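Lipocalin AI-4 (PDB 5H9N) binds cysteinyl leukotrienes such as leukotriene C4 inside a lipocalin barrel, and as a bug salivary protein probably sequesters them from the bitten host. Local coordinates at residues V3-P7 with V72-F78; R25-W31 with T100-A106; N62-S68 with F81-S87. The protein carries 1 engineered substitution. All blocks are in the same frame, centred on the assembly; numbering follows the deposited sequence.

Contact 1: V3-P7 with V72-F78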
loop_
_atom_site.group_PDB
_atom_site.type_symbol
_atom_site.label_atom_id
_atom_site.label_comp_id
_atom_site.label_asym_id
_atom_site.label_seq_id
_atom_site.Cartn_x
_atom_site.Cartn_y
_atom_site.Cartn_z
ATOM N N VAL A 3 -12.221 15.427 3.802
ATOM C CA VAL A 3 -11.020 15.177 4.596
ATOM C C VAL A 3 -9.789 15.679 3.841
ATOM O O VAL A 3 -9.541 15.284 2.706
ATOM C CB VAL A 3 -10.880 13.691 4.944
ATOM C CG1 VAL A 3 -9.540 13.430 5.592
ATOM C CG2 VAL A 3 -12.013 13.267 5.873
ATOM N N THR A 4 -9.022 16.555 4.483
ATOM C CA THR A 4 -7.972 17.299 3.789
ATOM C C THR A 4 -6.556 16.910 4.202
ATOM O O THR A 4 -5.581 17.407 3.641
ATOM C CB THR A 4 -8.150 18.804 4.010
ATOM O OG1 THR A 4 -8.265 19.069 5.416
ATOM C CG2 THR A 4 -9.405 19.285 3.303
ATOM N N SER A 5 -6.440 16.028 5.185
ATOM C CA SER A 5 -5.136 15.505 5.565
ATOM C C SER A 5 -5.304 14.110 6.129
ATOM O O SER A 5 -6.413 13.705 6.488
ATOM C CB SER A 5 -4.425 16.431 6.567
ATOM O OG SER A 5 -5.198 16.660 7.732
ATOM N N ILE A 6 -4.211 13.362 6.179
ATOM C CA ILE A 6 -4.247 12.008 6.686
ATOM C C ILE A 6 -4.588 12.000 8.181
ATOM O O ILE A 6 -4.426 13.002 8.867
ATOM C CB ILE A 6 -2.912 11.307 6.418
ATOM C CG1 ILE A 6 -1.764 12.009 7.156
ATOM C CG2 ILE A 6 -2.674 11.218 4.893
ATOM C CD1 ILE A 6 -0.404 11.401 6.887
ATOM N N PRO A 7 -5.070 10.856 8.691
ATOM C CA PRO A 7 -5.478 10.833 10.103
ATOM C C PRO A 7 -4.326 11.137 11.055
ATOM O O PRO A 7 -3.180 10.762 10.794
ATOM C CB PRO A 7 -5.970 9.392 10.300
ATOM C CG PRO A 7 -6.356 8.928 8.945
ATOM C CD PRO A 7 -5.376 9.581 8.015
ATOM N N VAL A 72 -5.021 13.274 -1.486
ATOM C CA VAL A 72 -5.222 13.982 -0.234
ATOM C C VAL A 72 -4.615 15.366 -0.390
ATOM O O VAL A 72 -3.395 15.501 -0.562
ATOM C CB VAL A 72 -4.575 13.248 0.948
ATOM C CG1 VAL A 72 -4.782 14.014 2.225
ATOM C CG2 VAL A 72 -5.147 11.838 1.081
ATOM N N SER A 73 -5.467 16.382 -0.349
ATOM C CA SER A 73 -5.066 17.749 -0.633
ATOM C C SER A 73 -3.856 18.248 0.171
ATOM O O SER A 73 -2.973 18.920 -0.365
ATOM C CB SER A 73 -6.261 18.673 -0.395
ATOM O OG SER A 73 -5.904 20.028 -0.603
ATOM N N GLY A 74 -3.810 17.915 1.452
ATOM C CA GLY A 74 -2.816 18.493 2.339
ATOM C C GLY A 74 -1.524 17.718 2.482
ATOM O O GLY A 74 -0.603 18.208 3.118
ATOM N N ASN A 75 -1.459 16.514 1.913
ATOM C CA ASN A 75 -0.300 15.633 2.078
ATOM C C ASN A 75 0.177 15.102 0.742
ATOM O O ASN A 75 -0.396 14.150 0.191
ATOM C CB ASN A 75 -0.613 14.441 2.998
ATOM C CG ASN A 75 -1.027 14.864 4.392
ATOM O OD1 ASN A 75 -2.214 14.828 4.738
ATOM N ND2 ASN A 75 -0.054 15.265 5.210
ATOM N N GLN A 76 1.216 15.735 0.213
ATOM C CA GLN A 76 1.773 15.363 -1.078
ATOM C C GLN A 76 2.133 13.886 -1.139
ATOM O O GLN A 76 2.788 13.358 -0.237
ATOM C CB GLN A 76 2.999 16.223 -1.361
ATOM C CG GLN A 76 3.577 16.082 -2.742
ATOM C CD GLN A 76 4.782 16.978 -2.935
ATOM O OE1 GLN A 76 4.644 18.176 -3.183
ATOM N NE2 GLN A 76 5.974 16.407 -2.801
ATOM N N GLY A 77 1.666 13.223 -2.192
ATOM C CA GLY A 77 1.955 11.814 -2.394
ATOM C C GLY A 77 0.916 10.873 -1.826
ATOM O O GLY A 77 0.901 9.689 -2.176
ATOM N N PHE A 78 0.046 11.378 -0.965
ATOM C CA PHE A 78 -0.938 10.509 -0.318
ATOM C C PHE A 78 -2.251 10.414 -1.079
ATOM O O PHE A 78 -2.719 11.371 -1.722
ATOM C CB PHE A 78 -1.212 10.974 1.115
ATOM C CG PHE A 78 -0.249 10.397 2.118
ATOM C CD1 PHE A 78 0.961 11.014 2.363
ATOM C CD2 PHE A 78 -0.548 9.220 2.801
ATOM C CE1 PHE A 78 1.857 10.467 3.282
ATOM C CE2 PHE A 78 0.337 8.684 3.693
ATOM C CZ PHE A 78 1.529 9.305 3.946
HETATM O O HOH W 1 -8.358 15.893 0.398
#

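Contact 2: R25-W31 with T100-A106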
loop_
_atom_site.group_PDB
_atom_site.type_symbol
_atom_site.label_atom_id
_atom_site.label_comp_id
_atom_site.label_asym_id
_atom_site.label_seq_id
_atom_site.Cartn_x
_atom_site.Cartn_y
_atom_site.Cartn_z
ATOM N N ARG A 25 1.757 5.447 -14.298
ATOM C CA ARG A 25 2.536 4.220 -14.434
ATOM C C ARG A 25 2.364 3.294 -13.246
ATOM O O ARG A 25 2.574 2.095 -13.363
ATOM C CB ARG A 25 4.018 4.526 -14.614
ATOM C CG ARG A 25 4.354 5.203 -15.925
ATOM C CD ARG A 25 5.842 5.114 -16.175
ATOM N NE ARG A 25 6.245 3.731 -16.396
ATOM C CZ ARG A 25 7.445 3.249 -16.098
ATOM N NH1 ARG A 25 8.355 4.041 -15.550
ATOM N NH2 ARG A 25 7.725 1.975 -16.329
ATOM N N PHE A 26 2.001 3.847 -12.096
ATOM C CA PHE A 26 1.805 3.010 -10.924
ATOM C C PHE A 26 0.419 2.359 -10.904
ATOM O O PHE A 26 0.289 1.165 -10.633
ATOM C CB PHE A 26 2.004 3.797 -9.630
ATOM C CG PHE A 26 1.736 2.966 -8.413
ATOM C CD1 PHE A 26 2.665 2.026 -7.994
ATOM C CD2 PHE A 26 0.533 3.068 -7.717
ATOM C CE1 PHE A 26 2.413 1.222 -6.911
ATOM C CE2 PHE A 26 0.280 2.262 -6.622
ATOM C CZ PHE A 26 1.223 1.344 -6.220
ATOM N N PHE A 27 -0.614 3.150 -11.166
ATOM C CA PHE A 27 -1.985 2.654 -11.083
ATOM C C PHE A 27 -2.421 2.007 -12.389
ATOM O O PHE A 27 -3.429 2.391 -12.990
ATOM C CB PHE A 27 -2.939 3.786 -10.689
ATOM C CG PHE A 27 -2.729 4.289 -9.288
ATOM C CD1 PHE A 27 -3.129 3.531 -8.197
ATOM C CD2 PHE A 27 -2.123 5.516 -9.056
ATOM C CE1 PHE A 27 -2.938 3.991 -6.907
ATOM C CE2 PHE A 27 -1.931 5.984 -7.771
ATOM C CZ PHE A 27 -2.335 5.223 -6.692
ATOM N N THR A 28 -1.635 1.037 -12.836
ATOM C CA THR A 28 -1.971 0.238 -14.003
ATOM C C THR A 28 -1.503 -1.186 -13.739
ATOM O O THR A 28 -0.517 -1.392 -13.030
ATOM C CB THR A 28 -1.331 0.799 -15.287
ATOM O OG1 THR A 28 -1.861 0.114 -16.427
ATOM C CG2 THR A 28 0.180 0.641 -15.259
ATOM N N GLY A 29 -2.231 -2.160 -14.269
ATOM C CA GLY A 29 -1.868 -3.557 -14.092
ATOM C C GLY A 29 -2.158 -4.120 -12.710
ATOM O O GLY A 29 -2.937 -3.558 -11.942
ATOM N N ASP A 30 -1.535 -5.256 -12.411
ATOM C CA ASP A 30 -1.689 -5.965 -11.141
ATOM C C ASP A 30 -0.462 -5.792 -10.273
ATOM O O ASP A 30 0.664 -5.767 -10.779
ATOM C CB ASP A 30 -1.903 -7.459 -11.373
ATOM C CG ASP A 30 -3.216 -7.772 -12.050
ATOM O OD1 ASP A 30 -4.143 -6.954 -11.945
ATOM O OD2 ASP A 30 -3.322 -8.850 -12.675
ATOM N N TRP A 31 -0.690 -5.717 -8.970
ATOM C CA TRP A 31 0.386 -5.682 -7.989
ATOM C C TRP A 31 0.123 -6.764 -6.931
ATOM O O TRP A 31 -0.958 -6.772 -6.341
ATOM C CB TRP A 31 0.453 -4.328 -7.297
ATOM C CG TRP A 31 1.037 -3.183 -8.079
ATOM C CD1 TRP A 31 0.357 -2.144 -8.644
ATOM C CD2 TRP A 31 2.424 -2.949 -8.340
ATOM N NE1 TRP A 31 1.238 -1.269 -9.242
ATOM C CE2 TRP A 31 2.514 -1.743 -9.067
ATOM C CE3 TRP A 31 3.600 -3.642 -8.019
ATOM C CZ2 TRP A 31 3.736 -1.221 -9.489
ATOM C CZ3 TRP A 31 4.804 -3.123 -8.435
ATOM C CH2 TRP A 31 4.869 -1.919 -9.149
ATOM N N THR A 100 9.233 3.342 -6.126
ATOM C CA THR A 100 8.804 2.318 -7.084
ATOM C C THR A 100 9.571 2.456 -8.378
ATOM O O THR A 100 9.981 3.560 -8.726
ATOM C CB THR A 100 7.282 2.393 -7.385
ATOM O OG1 THR A 100 6.912 1.335 -8.275
ATOM C CG2 THR A 100 6.919 3.709 -8.023
ATOM N N ASP A 101 9.792 1.340 -9.077
ATOM C CA ASP A 101 10.335 1.408 -10.433
ATOM C C ASP A 101 9.239 1.084 -11.447
ATOM O O ASP A 101 9.514 0.937 -12.635
ATOM C CB ASP A 101 11.556 0.484 -10.594
ATOM C CG ASP A 101 11.196 -0.995 -10.654
ATOM O OD1 ASP A 101 10.083 -1.368 -10.251
ATOM O OD2 ASP A 101 12.059 -1.779 -11.098
ATOM N N TYR A 102 8.002 0.967 -10.958
ATOM C CA TYR A 102 6.777 0.749 -11.756
ATOM C C TYR A 102 6.671 -0.624 -12.415
ATOM O O TYR A 102 5.593 -1.210 -12.439
ATOM C CB TYR A 102 6.615 1.843 -12.823
ATOM C CG TYR A 102 6.694 3.241 -12.250
ATOM C CD1 TYR A 102 5.612 3.800 -11.587
ATOM C CD2 TYR A 102 7.856 3.995 -12.365
ATOM C CE1 TYR A 102 5.681 5.068 -11.054
ATOM C CE2 TYR A 102 7.933 5.265 -11.832
ATOM C CZ TYR A 102 6.844 5.800 -11.188
ATOM O OH TYR A 102 6.931 7.073 -10.659
ATOM N N ALA A 103 7.776 -1.127 -12.949
ATOM C CA ALA A 103 7.788 -2.376 -13.694
ATOM C C ALA A 103 8.061 -3.619 -12.846
ATOM O O ALA A 103 7.831 -4.740 -13.308
ATOM C CB ALA A 103 8.817 -2.280 -14.797
ATOM N N ASN A 104 8.553 -3.436 -11.621
ATOM C CA ASN A 104 8.893 -4.587 -10.795
ATOM C C ASN A 104 8.367 -4.485 -9.378
ATOM O O ASN A 104 7.692 -5.408 -8.904
ATOM C CB ASN A 104 10.405 -4.795 -10.751
ATOM C CG ASN A 104 10.992 -5.069 -12.116
ATOM O OD1 ASN A 104 10.837 -6.160 -12.667
ATOM N ND2 ASN A 104 11.683 -4.083 -12.664
ATOM N N TYR A 105 8.692 -3.402 -8.680
ATOM C CA TYR A 105 8.400 -3.321 -7.252
ATOM C C TYR A 105 7.826 -1.977 -6.866
ATOM O O TYR A 105 8.026 -0.983 -7.566
ATOM C CB TYR A 105 9.673 -3.572 -6.430
ATOM C CG TYR A 105 10.754 -2.521 -6.643
ATOM C CD1 TYR A 105 10.753 -1.326 -5.928
ATOM C CD2 TYR A 105 11.776 -2.732 -7.554
ATOM C CE1 TYR A 105 11.743 -0.360 -6.137
ATOM C CE2 TYR A 105 12.765 -1.776 -7.761
ATOM C CZ TYR A 105 12.739 -0.599 -7.051
ATOM O OH TYR A 105 13.730 0.344 -7.268
ATOM N N ALA A 106 7.170 -1.936 -5.715
ATOM C CA ALA A 106 6.750 -0.683 -5.113
ATOM C C ALA A 106 6.725 -0.836 -3.611
ATOM O O ALA A 106 6.133 -1.793 -3.094
ATOM C CB ALA A 106 5.382 -0.264 -5.625
HETATM O O HOH W 2 10.627 2.883 -14.287
#

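Contact 3: N62-S68 with F81-S87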
loop_
_atom_site.group_PDB
_atom_site.type_symbol
_atom_site.label_atom_id
_atom_site.label_comp_id
_atom_site.label_asym_id
_atom_site.label_seq_id
_atom_site.Cartn_x
_atom_site.Cartn_y
_atom_site.Cartn_z
ATOM N N ASN A 62 -11.590 -11.566 4.287
ATOM C CA ASN A 62 -12.852 -12.275 4.126
ATOM C C ASN A 62 -13.714 -11.588 3.080
ATOM O O ASN A 62 -14.654 -10.853 3.388
ATOM C CB ASN A 62 -13.592 -12.424 5.464
ATOM C CG ASN A 62 -13.862 -11.102 6.149
ATOM O OD1 ASN A 62 -13.030 -10.197 6.134
ATOM N ND2 ASN A 62 -15.036 -10.987 6.763
ATOM N N GLY A 63 -13.363 -11.833 1.825
ATOM C CA GLY A 63 -14.149 -11.351 0.713
ATOM C C GLY A 63 -13.415 -10.356 -0.154
ATOM O O GLY A 63 -12.451 -9.711 0.271
ATOM N N ASP A 64 -13.876 -10.234 -1.391
ATOM C CA ASP A 64 -13.333 -9.251 -2.311
ATOM C C ASP A 64 -13.617 -7.838 -1.833
ATOM O O ASP A 64 -14.661 -7.561 -1.243
ATOM C CB ASP A 64 -13.900 -9.464 -3.712
ATOM C CG ASP A 64 -13.244 -10.629 -4.425
ATOM O OD1 ASP A 64 -12.383 -11.285 -3.802
ATOM O OD2 ASP A 64 -13.583 -10.887 -5.600
ATOM N N VAL A 65 -12.654 -6.960 -2.078
ATOM C CA VAL A 65 -12.724 -5.577 -1.651
ATOM C C VAL A 65 -12.615 -4.666 -2.859
ATOM O O VAL A 65 -11.780 -4.885 -3.735
ATOM C CB VAL A 65 -11.593 -5.238 -0.657
ATOM C CG1 VAL A 65 -11.719 -3.801 -0.176
ATOM C CG2 VAL A 65 -11.624 -6.207 0.511
ATOM N N LYS A 66 -13.458 -3.642 -2.906
ATOM C CA LYS A 66 -13.418 -2.664 -3.979
ATOM C C LYS A 66 -13.188 -1.282 -3.400
ATOM O O LYS A 66 -13.863 -0.884 -2.451
ATOM C CB LYS A 66 -14.717 -2.712 -4.778
ATOM C CG LYS A 66 -14.908 -4.034 -5.503
ATOM C CD LYS A 66 -16.242 -4.094 -6.226
ATOM C CE LYS A 66 -16.188 -5.102 -7.363
ATOM N NZ LYS A 66 -15.430 -6.326 -6.988
ATOM N N CYS A 67 -12.241 -0.548 -3.976
ATOM C CA CYS A 67 -11.862 0.760 -3.454
ATOM C C CYS A 67 -11.861 1.839 -4.519
ATOM O O CYS A 67 -11.568 1.585 -5.686
ATOM C CB CYS A 67 -10.471 0.712 -2.823
ATOM S SG CYS A 67 -10.250 -0.487 -1.495
ATOM N N SER A 68 -12.162 3.059 -4.090
ATOM C CA SER A 68 -12.106 4.218 -4.963
ATOM C C SER A 68 -11.157 5.237 -4.334
ATOM O O SER A 68 -11.349 5.645 -3.181
ATOM C CB SER A 68 -13.496 4.804 -5.144
ATOM O OG SER A 68 -13.470 5.975 -5.928
ATOM N N PHE A 81 -8.391 6.001 0.031
ATOM C CA PHE A 81 -9.224 5.001 -0.618
ATOM C C PHE A 81 -10.439 4.689 0.224
ATOM O O PHE A 81 -10.318 4.348 1.409
ATOM C CB PHE A 81 -8.413 3.734 -0.892
ATOM C CG PHE A 81 -7.487 3.871 -2.054
ATOM C CD1 PHE A 81 -7.924 3.599 -3.332
ATOM C CD2 PHE A 81 -6.188 4.330 -1.880
ATOM C CE1 PHE A 81 -7.080 3.756 -4.425
ATOM C CE2 PHE A 81 -5.335 4.471 -2.975
ATOM C CZ PHE A 81 -5.793 4.196 -4.245
ATOM N N GLN A 82 -11.601 4.815 -0.400
ATOM C CA GLN A 82 -12.852 4.434 0.212
ATOM C C GLN A 82 -13.197 3.041 -0.271
ATOM O O GLN A 82 -13.377 2.831 -1.464
ATOM C CB GLN A 82 -13.951 5.425 -0.154
ATOM C CG GLN A 82 -15.218 5.257 0.659
ATOM C CD GLN A 82 -14.956 5.380 2.145
ATOM O OE1 GLN A 82 -14.146 6.203 2.575
ATOM N NE2 GLN A 82 -15.638 4.559 2.939
ATOM N N CYS A 83 -13.274 2.092 0.654
ATOM C CA CYS A 83 -13.384 0.682 0.296
ATOM C C CYS A 83 -14.638 0.036 0.858
ATOM O O CYS A 83 -15.110 0.401 1.933
ATOM C CB CYS A 83 -12.162 -0.104 0.789
ATOM S SG CYS A 83 -10.545 0.502 0.275
ATOM N N THR A 84 -15.162 -0.935 0.122
ATOM C CA THR A 84 -16.296 -1.733 0.568
ATOM C C THR A 84 -15.948 -3.201 0.371
ATOM O O THR A 84 -15.195 -3.548 -0.534
ATOM C CB THR A 84 -17.590 -1.385 -0.191
ATOM O OG1 THR A 84 -17.390 -1.567 -1.597
ATOM C CG2 THR A 84 -17.999 0.053 0.079
ATOM N N THR A 85 -16.478 -4.065 1.225
ATOM C CA THR A 85 -16.148 -5.482 1.149
ATOM C C THR A 85 -17.399 -6.305 0.899
ATOM O O THR A 85 -18.525 -5.858 1.171
ATOM C CB THR A 85 -15.476 -5.983 2.438
ATOM O OG1 THR A 85 -16.480 -6.233 3.428
ATOM C CG2 THR A 85 -14.468 -4.965 2.967
ATOM N N THR A 86 -17.217 -7.519 0.397
ATOM C CA THR A 86 -18.386 -8.325 0.065
ATOM C C THR A 86 -19.132 -8.835 1.292
ATOM O O THR A 86 -20.240 -9.322 1.165
ATOM C CB THR A 86 -18.037 -9.531 -0.820
ATOM O OG1 THR A 86 -16.974 -10.284 -0.226
ATOM C CG2 THR A 86 -17.636 -9.073 -2.208
ATOM N N SER A 87 -18.555 -8.702 2.477
ATOM C CA SER A 87 -19.268 -9.078 3.689
ATOM C C SER A 87 -20.088 -7.895 4.195
ATOM O O SER A 87 -20.790 -7.997 5.194
ATOM C CB SER A 87 -18.297 -9.569 4.761
ATOM O OG SER A 87 -17.246 -8.641 4.964
#

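Contact 1: V3-P7 with V72-F78
One face of the F78 ring takes the methyl CD1 of I6, which sits toward the ring's rim, 4.3 Å from the F78 centroid and 17° off the normal, a CH-pi contact. The second methyl arm of I6, CG2, comes down on the same face, nearer the ring's CG-CD2 bond, 3.6 Å from F78 CD2, with the two side chains roughly perpendicular. With CG1 of I6 between the backbone N and the carbonyl carbon (chi1 63°), CG2 is left beside the backbone N, and both arms face the turn. The other flat group, the amide of N75, receives the chain through OD1. This oxygen accepts from I6 N at 2.9 Å, the donor tilted about 34° from the carbonyl plane, while S5 CA packs against the same oxygen at 3.1 Å. The bond helps to set the amide's rotation and satisfies the N-H of I6, in a segment that belongs to no strand. A second, weak bond runs from G74 N to T4 O at 2.9 Å, strongly bent. Beside it V72 CG1 packs on S5 CA at 3.7 Å, and at the outer end a water donates to V3 O and accepts from S73 N. The face that receives all this is built by two consecutive turns, type I from V72 to N75 and type II from N75 to F78, closed by the bond V72 N to F78 O. They form the link between strands 63-71 and 78-85, so the N-terminal segment lies across a hairpin end of the barrel. I6 also leans on A12 and, with V3 and P7, on Y94 of strand 90-100, whose A96 meets F78.

Contact 2: R25-W31 with T100-A106
W31, F26 and A106 pack closely at the inner side of this contact, whereas R25 and Y102 meet at its watery rim. A106 CB lies over the face of the W31 indole, 4.2 Å from the centroid of the six-membered ring, in a CH-pi contact. The same methyl touches F26 CE1 at 3.6 Å, near the plane of the phenyl ring. F26 and the indole overlap at their rims, F26 CE1 over the indole and W31 NE1 over the phenyl; NE1 also donates to F26 O at 3.0 Å, almost straight (173°) and in the plane of both indole and carbonyl. That bond sets the rotation of W31, whose far corner CH2 then reaches Y102 O at 3.4 Å. On the solvent side, Y102 is held between T100 CG2 on one face and R25 on the other. R25 NH1 comes within 3.2 Å of Y102 CD2, but the guanidinium and phenol planes are 40° apart, so they do not stack flat. A bend at chi3 (67°) brings the guanidinium over Y102 CB and the near rim of the ring, and a water bridges the segments, accepting from R25 NH1 and donating to D101 O. The hydroxyl of Y102 leaves the contact to accept from D22 N. The loop shapes itself: T100 OG1 accepts from Y102 N and donates to Y105 O, and D101 OD1 takes N104 N and Y105 N from opposite sides of its plane. G29-D30-W31 matches the GxW signature of lipocalins, and R128 makes the cation-pi contact with W31 familiar in that fold. Direct contact is by packing, plus one water bridge at the rim; hydrogen bonds lie within each segment and probably stiffen the wall where F26 and W31 touch the bound leukotriene C4.

Contact 3: N62-S68 with F81-S87
Strands 63-71 and 78-85 form an antiparallel hairpin of the lipocalin barrel, joined covalently here by the disulfide C67-C83. The cysteines occupy a non-hydrogen-bonded pair with CA atoms only 4.0 Å apart. Each SG stands beside its own backbone N, opposite the carbonyl carbon (chi1 -57° and -55°), which lets C67 SG and C83 SG meet at 2.0 Å with a C-S-S-C torsion of 106°. On the same face V65 CG1 packs on C83 CB at 3.8 Å, V65 and T85 run side by side, and C67 CB touches F81 CD1 at 3.9 Å. K66 and T84 exchange two backbone bonds, as do S68 and Q82, whose side-chain polar ends turn to Q55 and T92 respectively. Toward the hairpin's far end T86 N donates to D64 O at 3.0 Å, and T86 OG1 lies 3.2 Å from G63 CA. T85 OG1 and S87 OG are hydrogen-bonded where strand 78-85 ends, and G89 N also bonds T85 OG1. V65 and F81 contact the bound leukotriene C4, so the disulfide adds a covalent bond to the hydrogen-bonded register and probably stiffens this wall of the ligand pocket.

From the N terminus, segment 3-7 opens contact 1, closed only when the chain reaches the turn 72-78. Before that, helix 23-26 and strand 30-36 supply the first half of contact 2, and strand 63-71 the first half of contact 3. Contact 3 closes at 81-87 and contact 2 last, at 100-106. Contact 1 therefore crosses both others, while contact 3 is nested within the loop of contact 2. Contacts 1 and 3 adjoin along one hairpin, at its turn and along its strands. Contacts 2 and 3 meet where F27 CE1 lies 3.9 Å from F81 CZ, tying the early helix-strand region to the wall of the barrel.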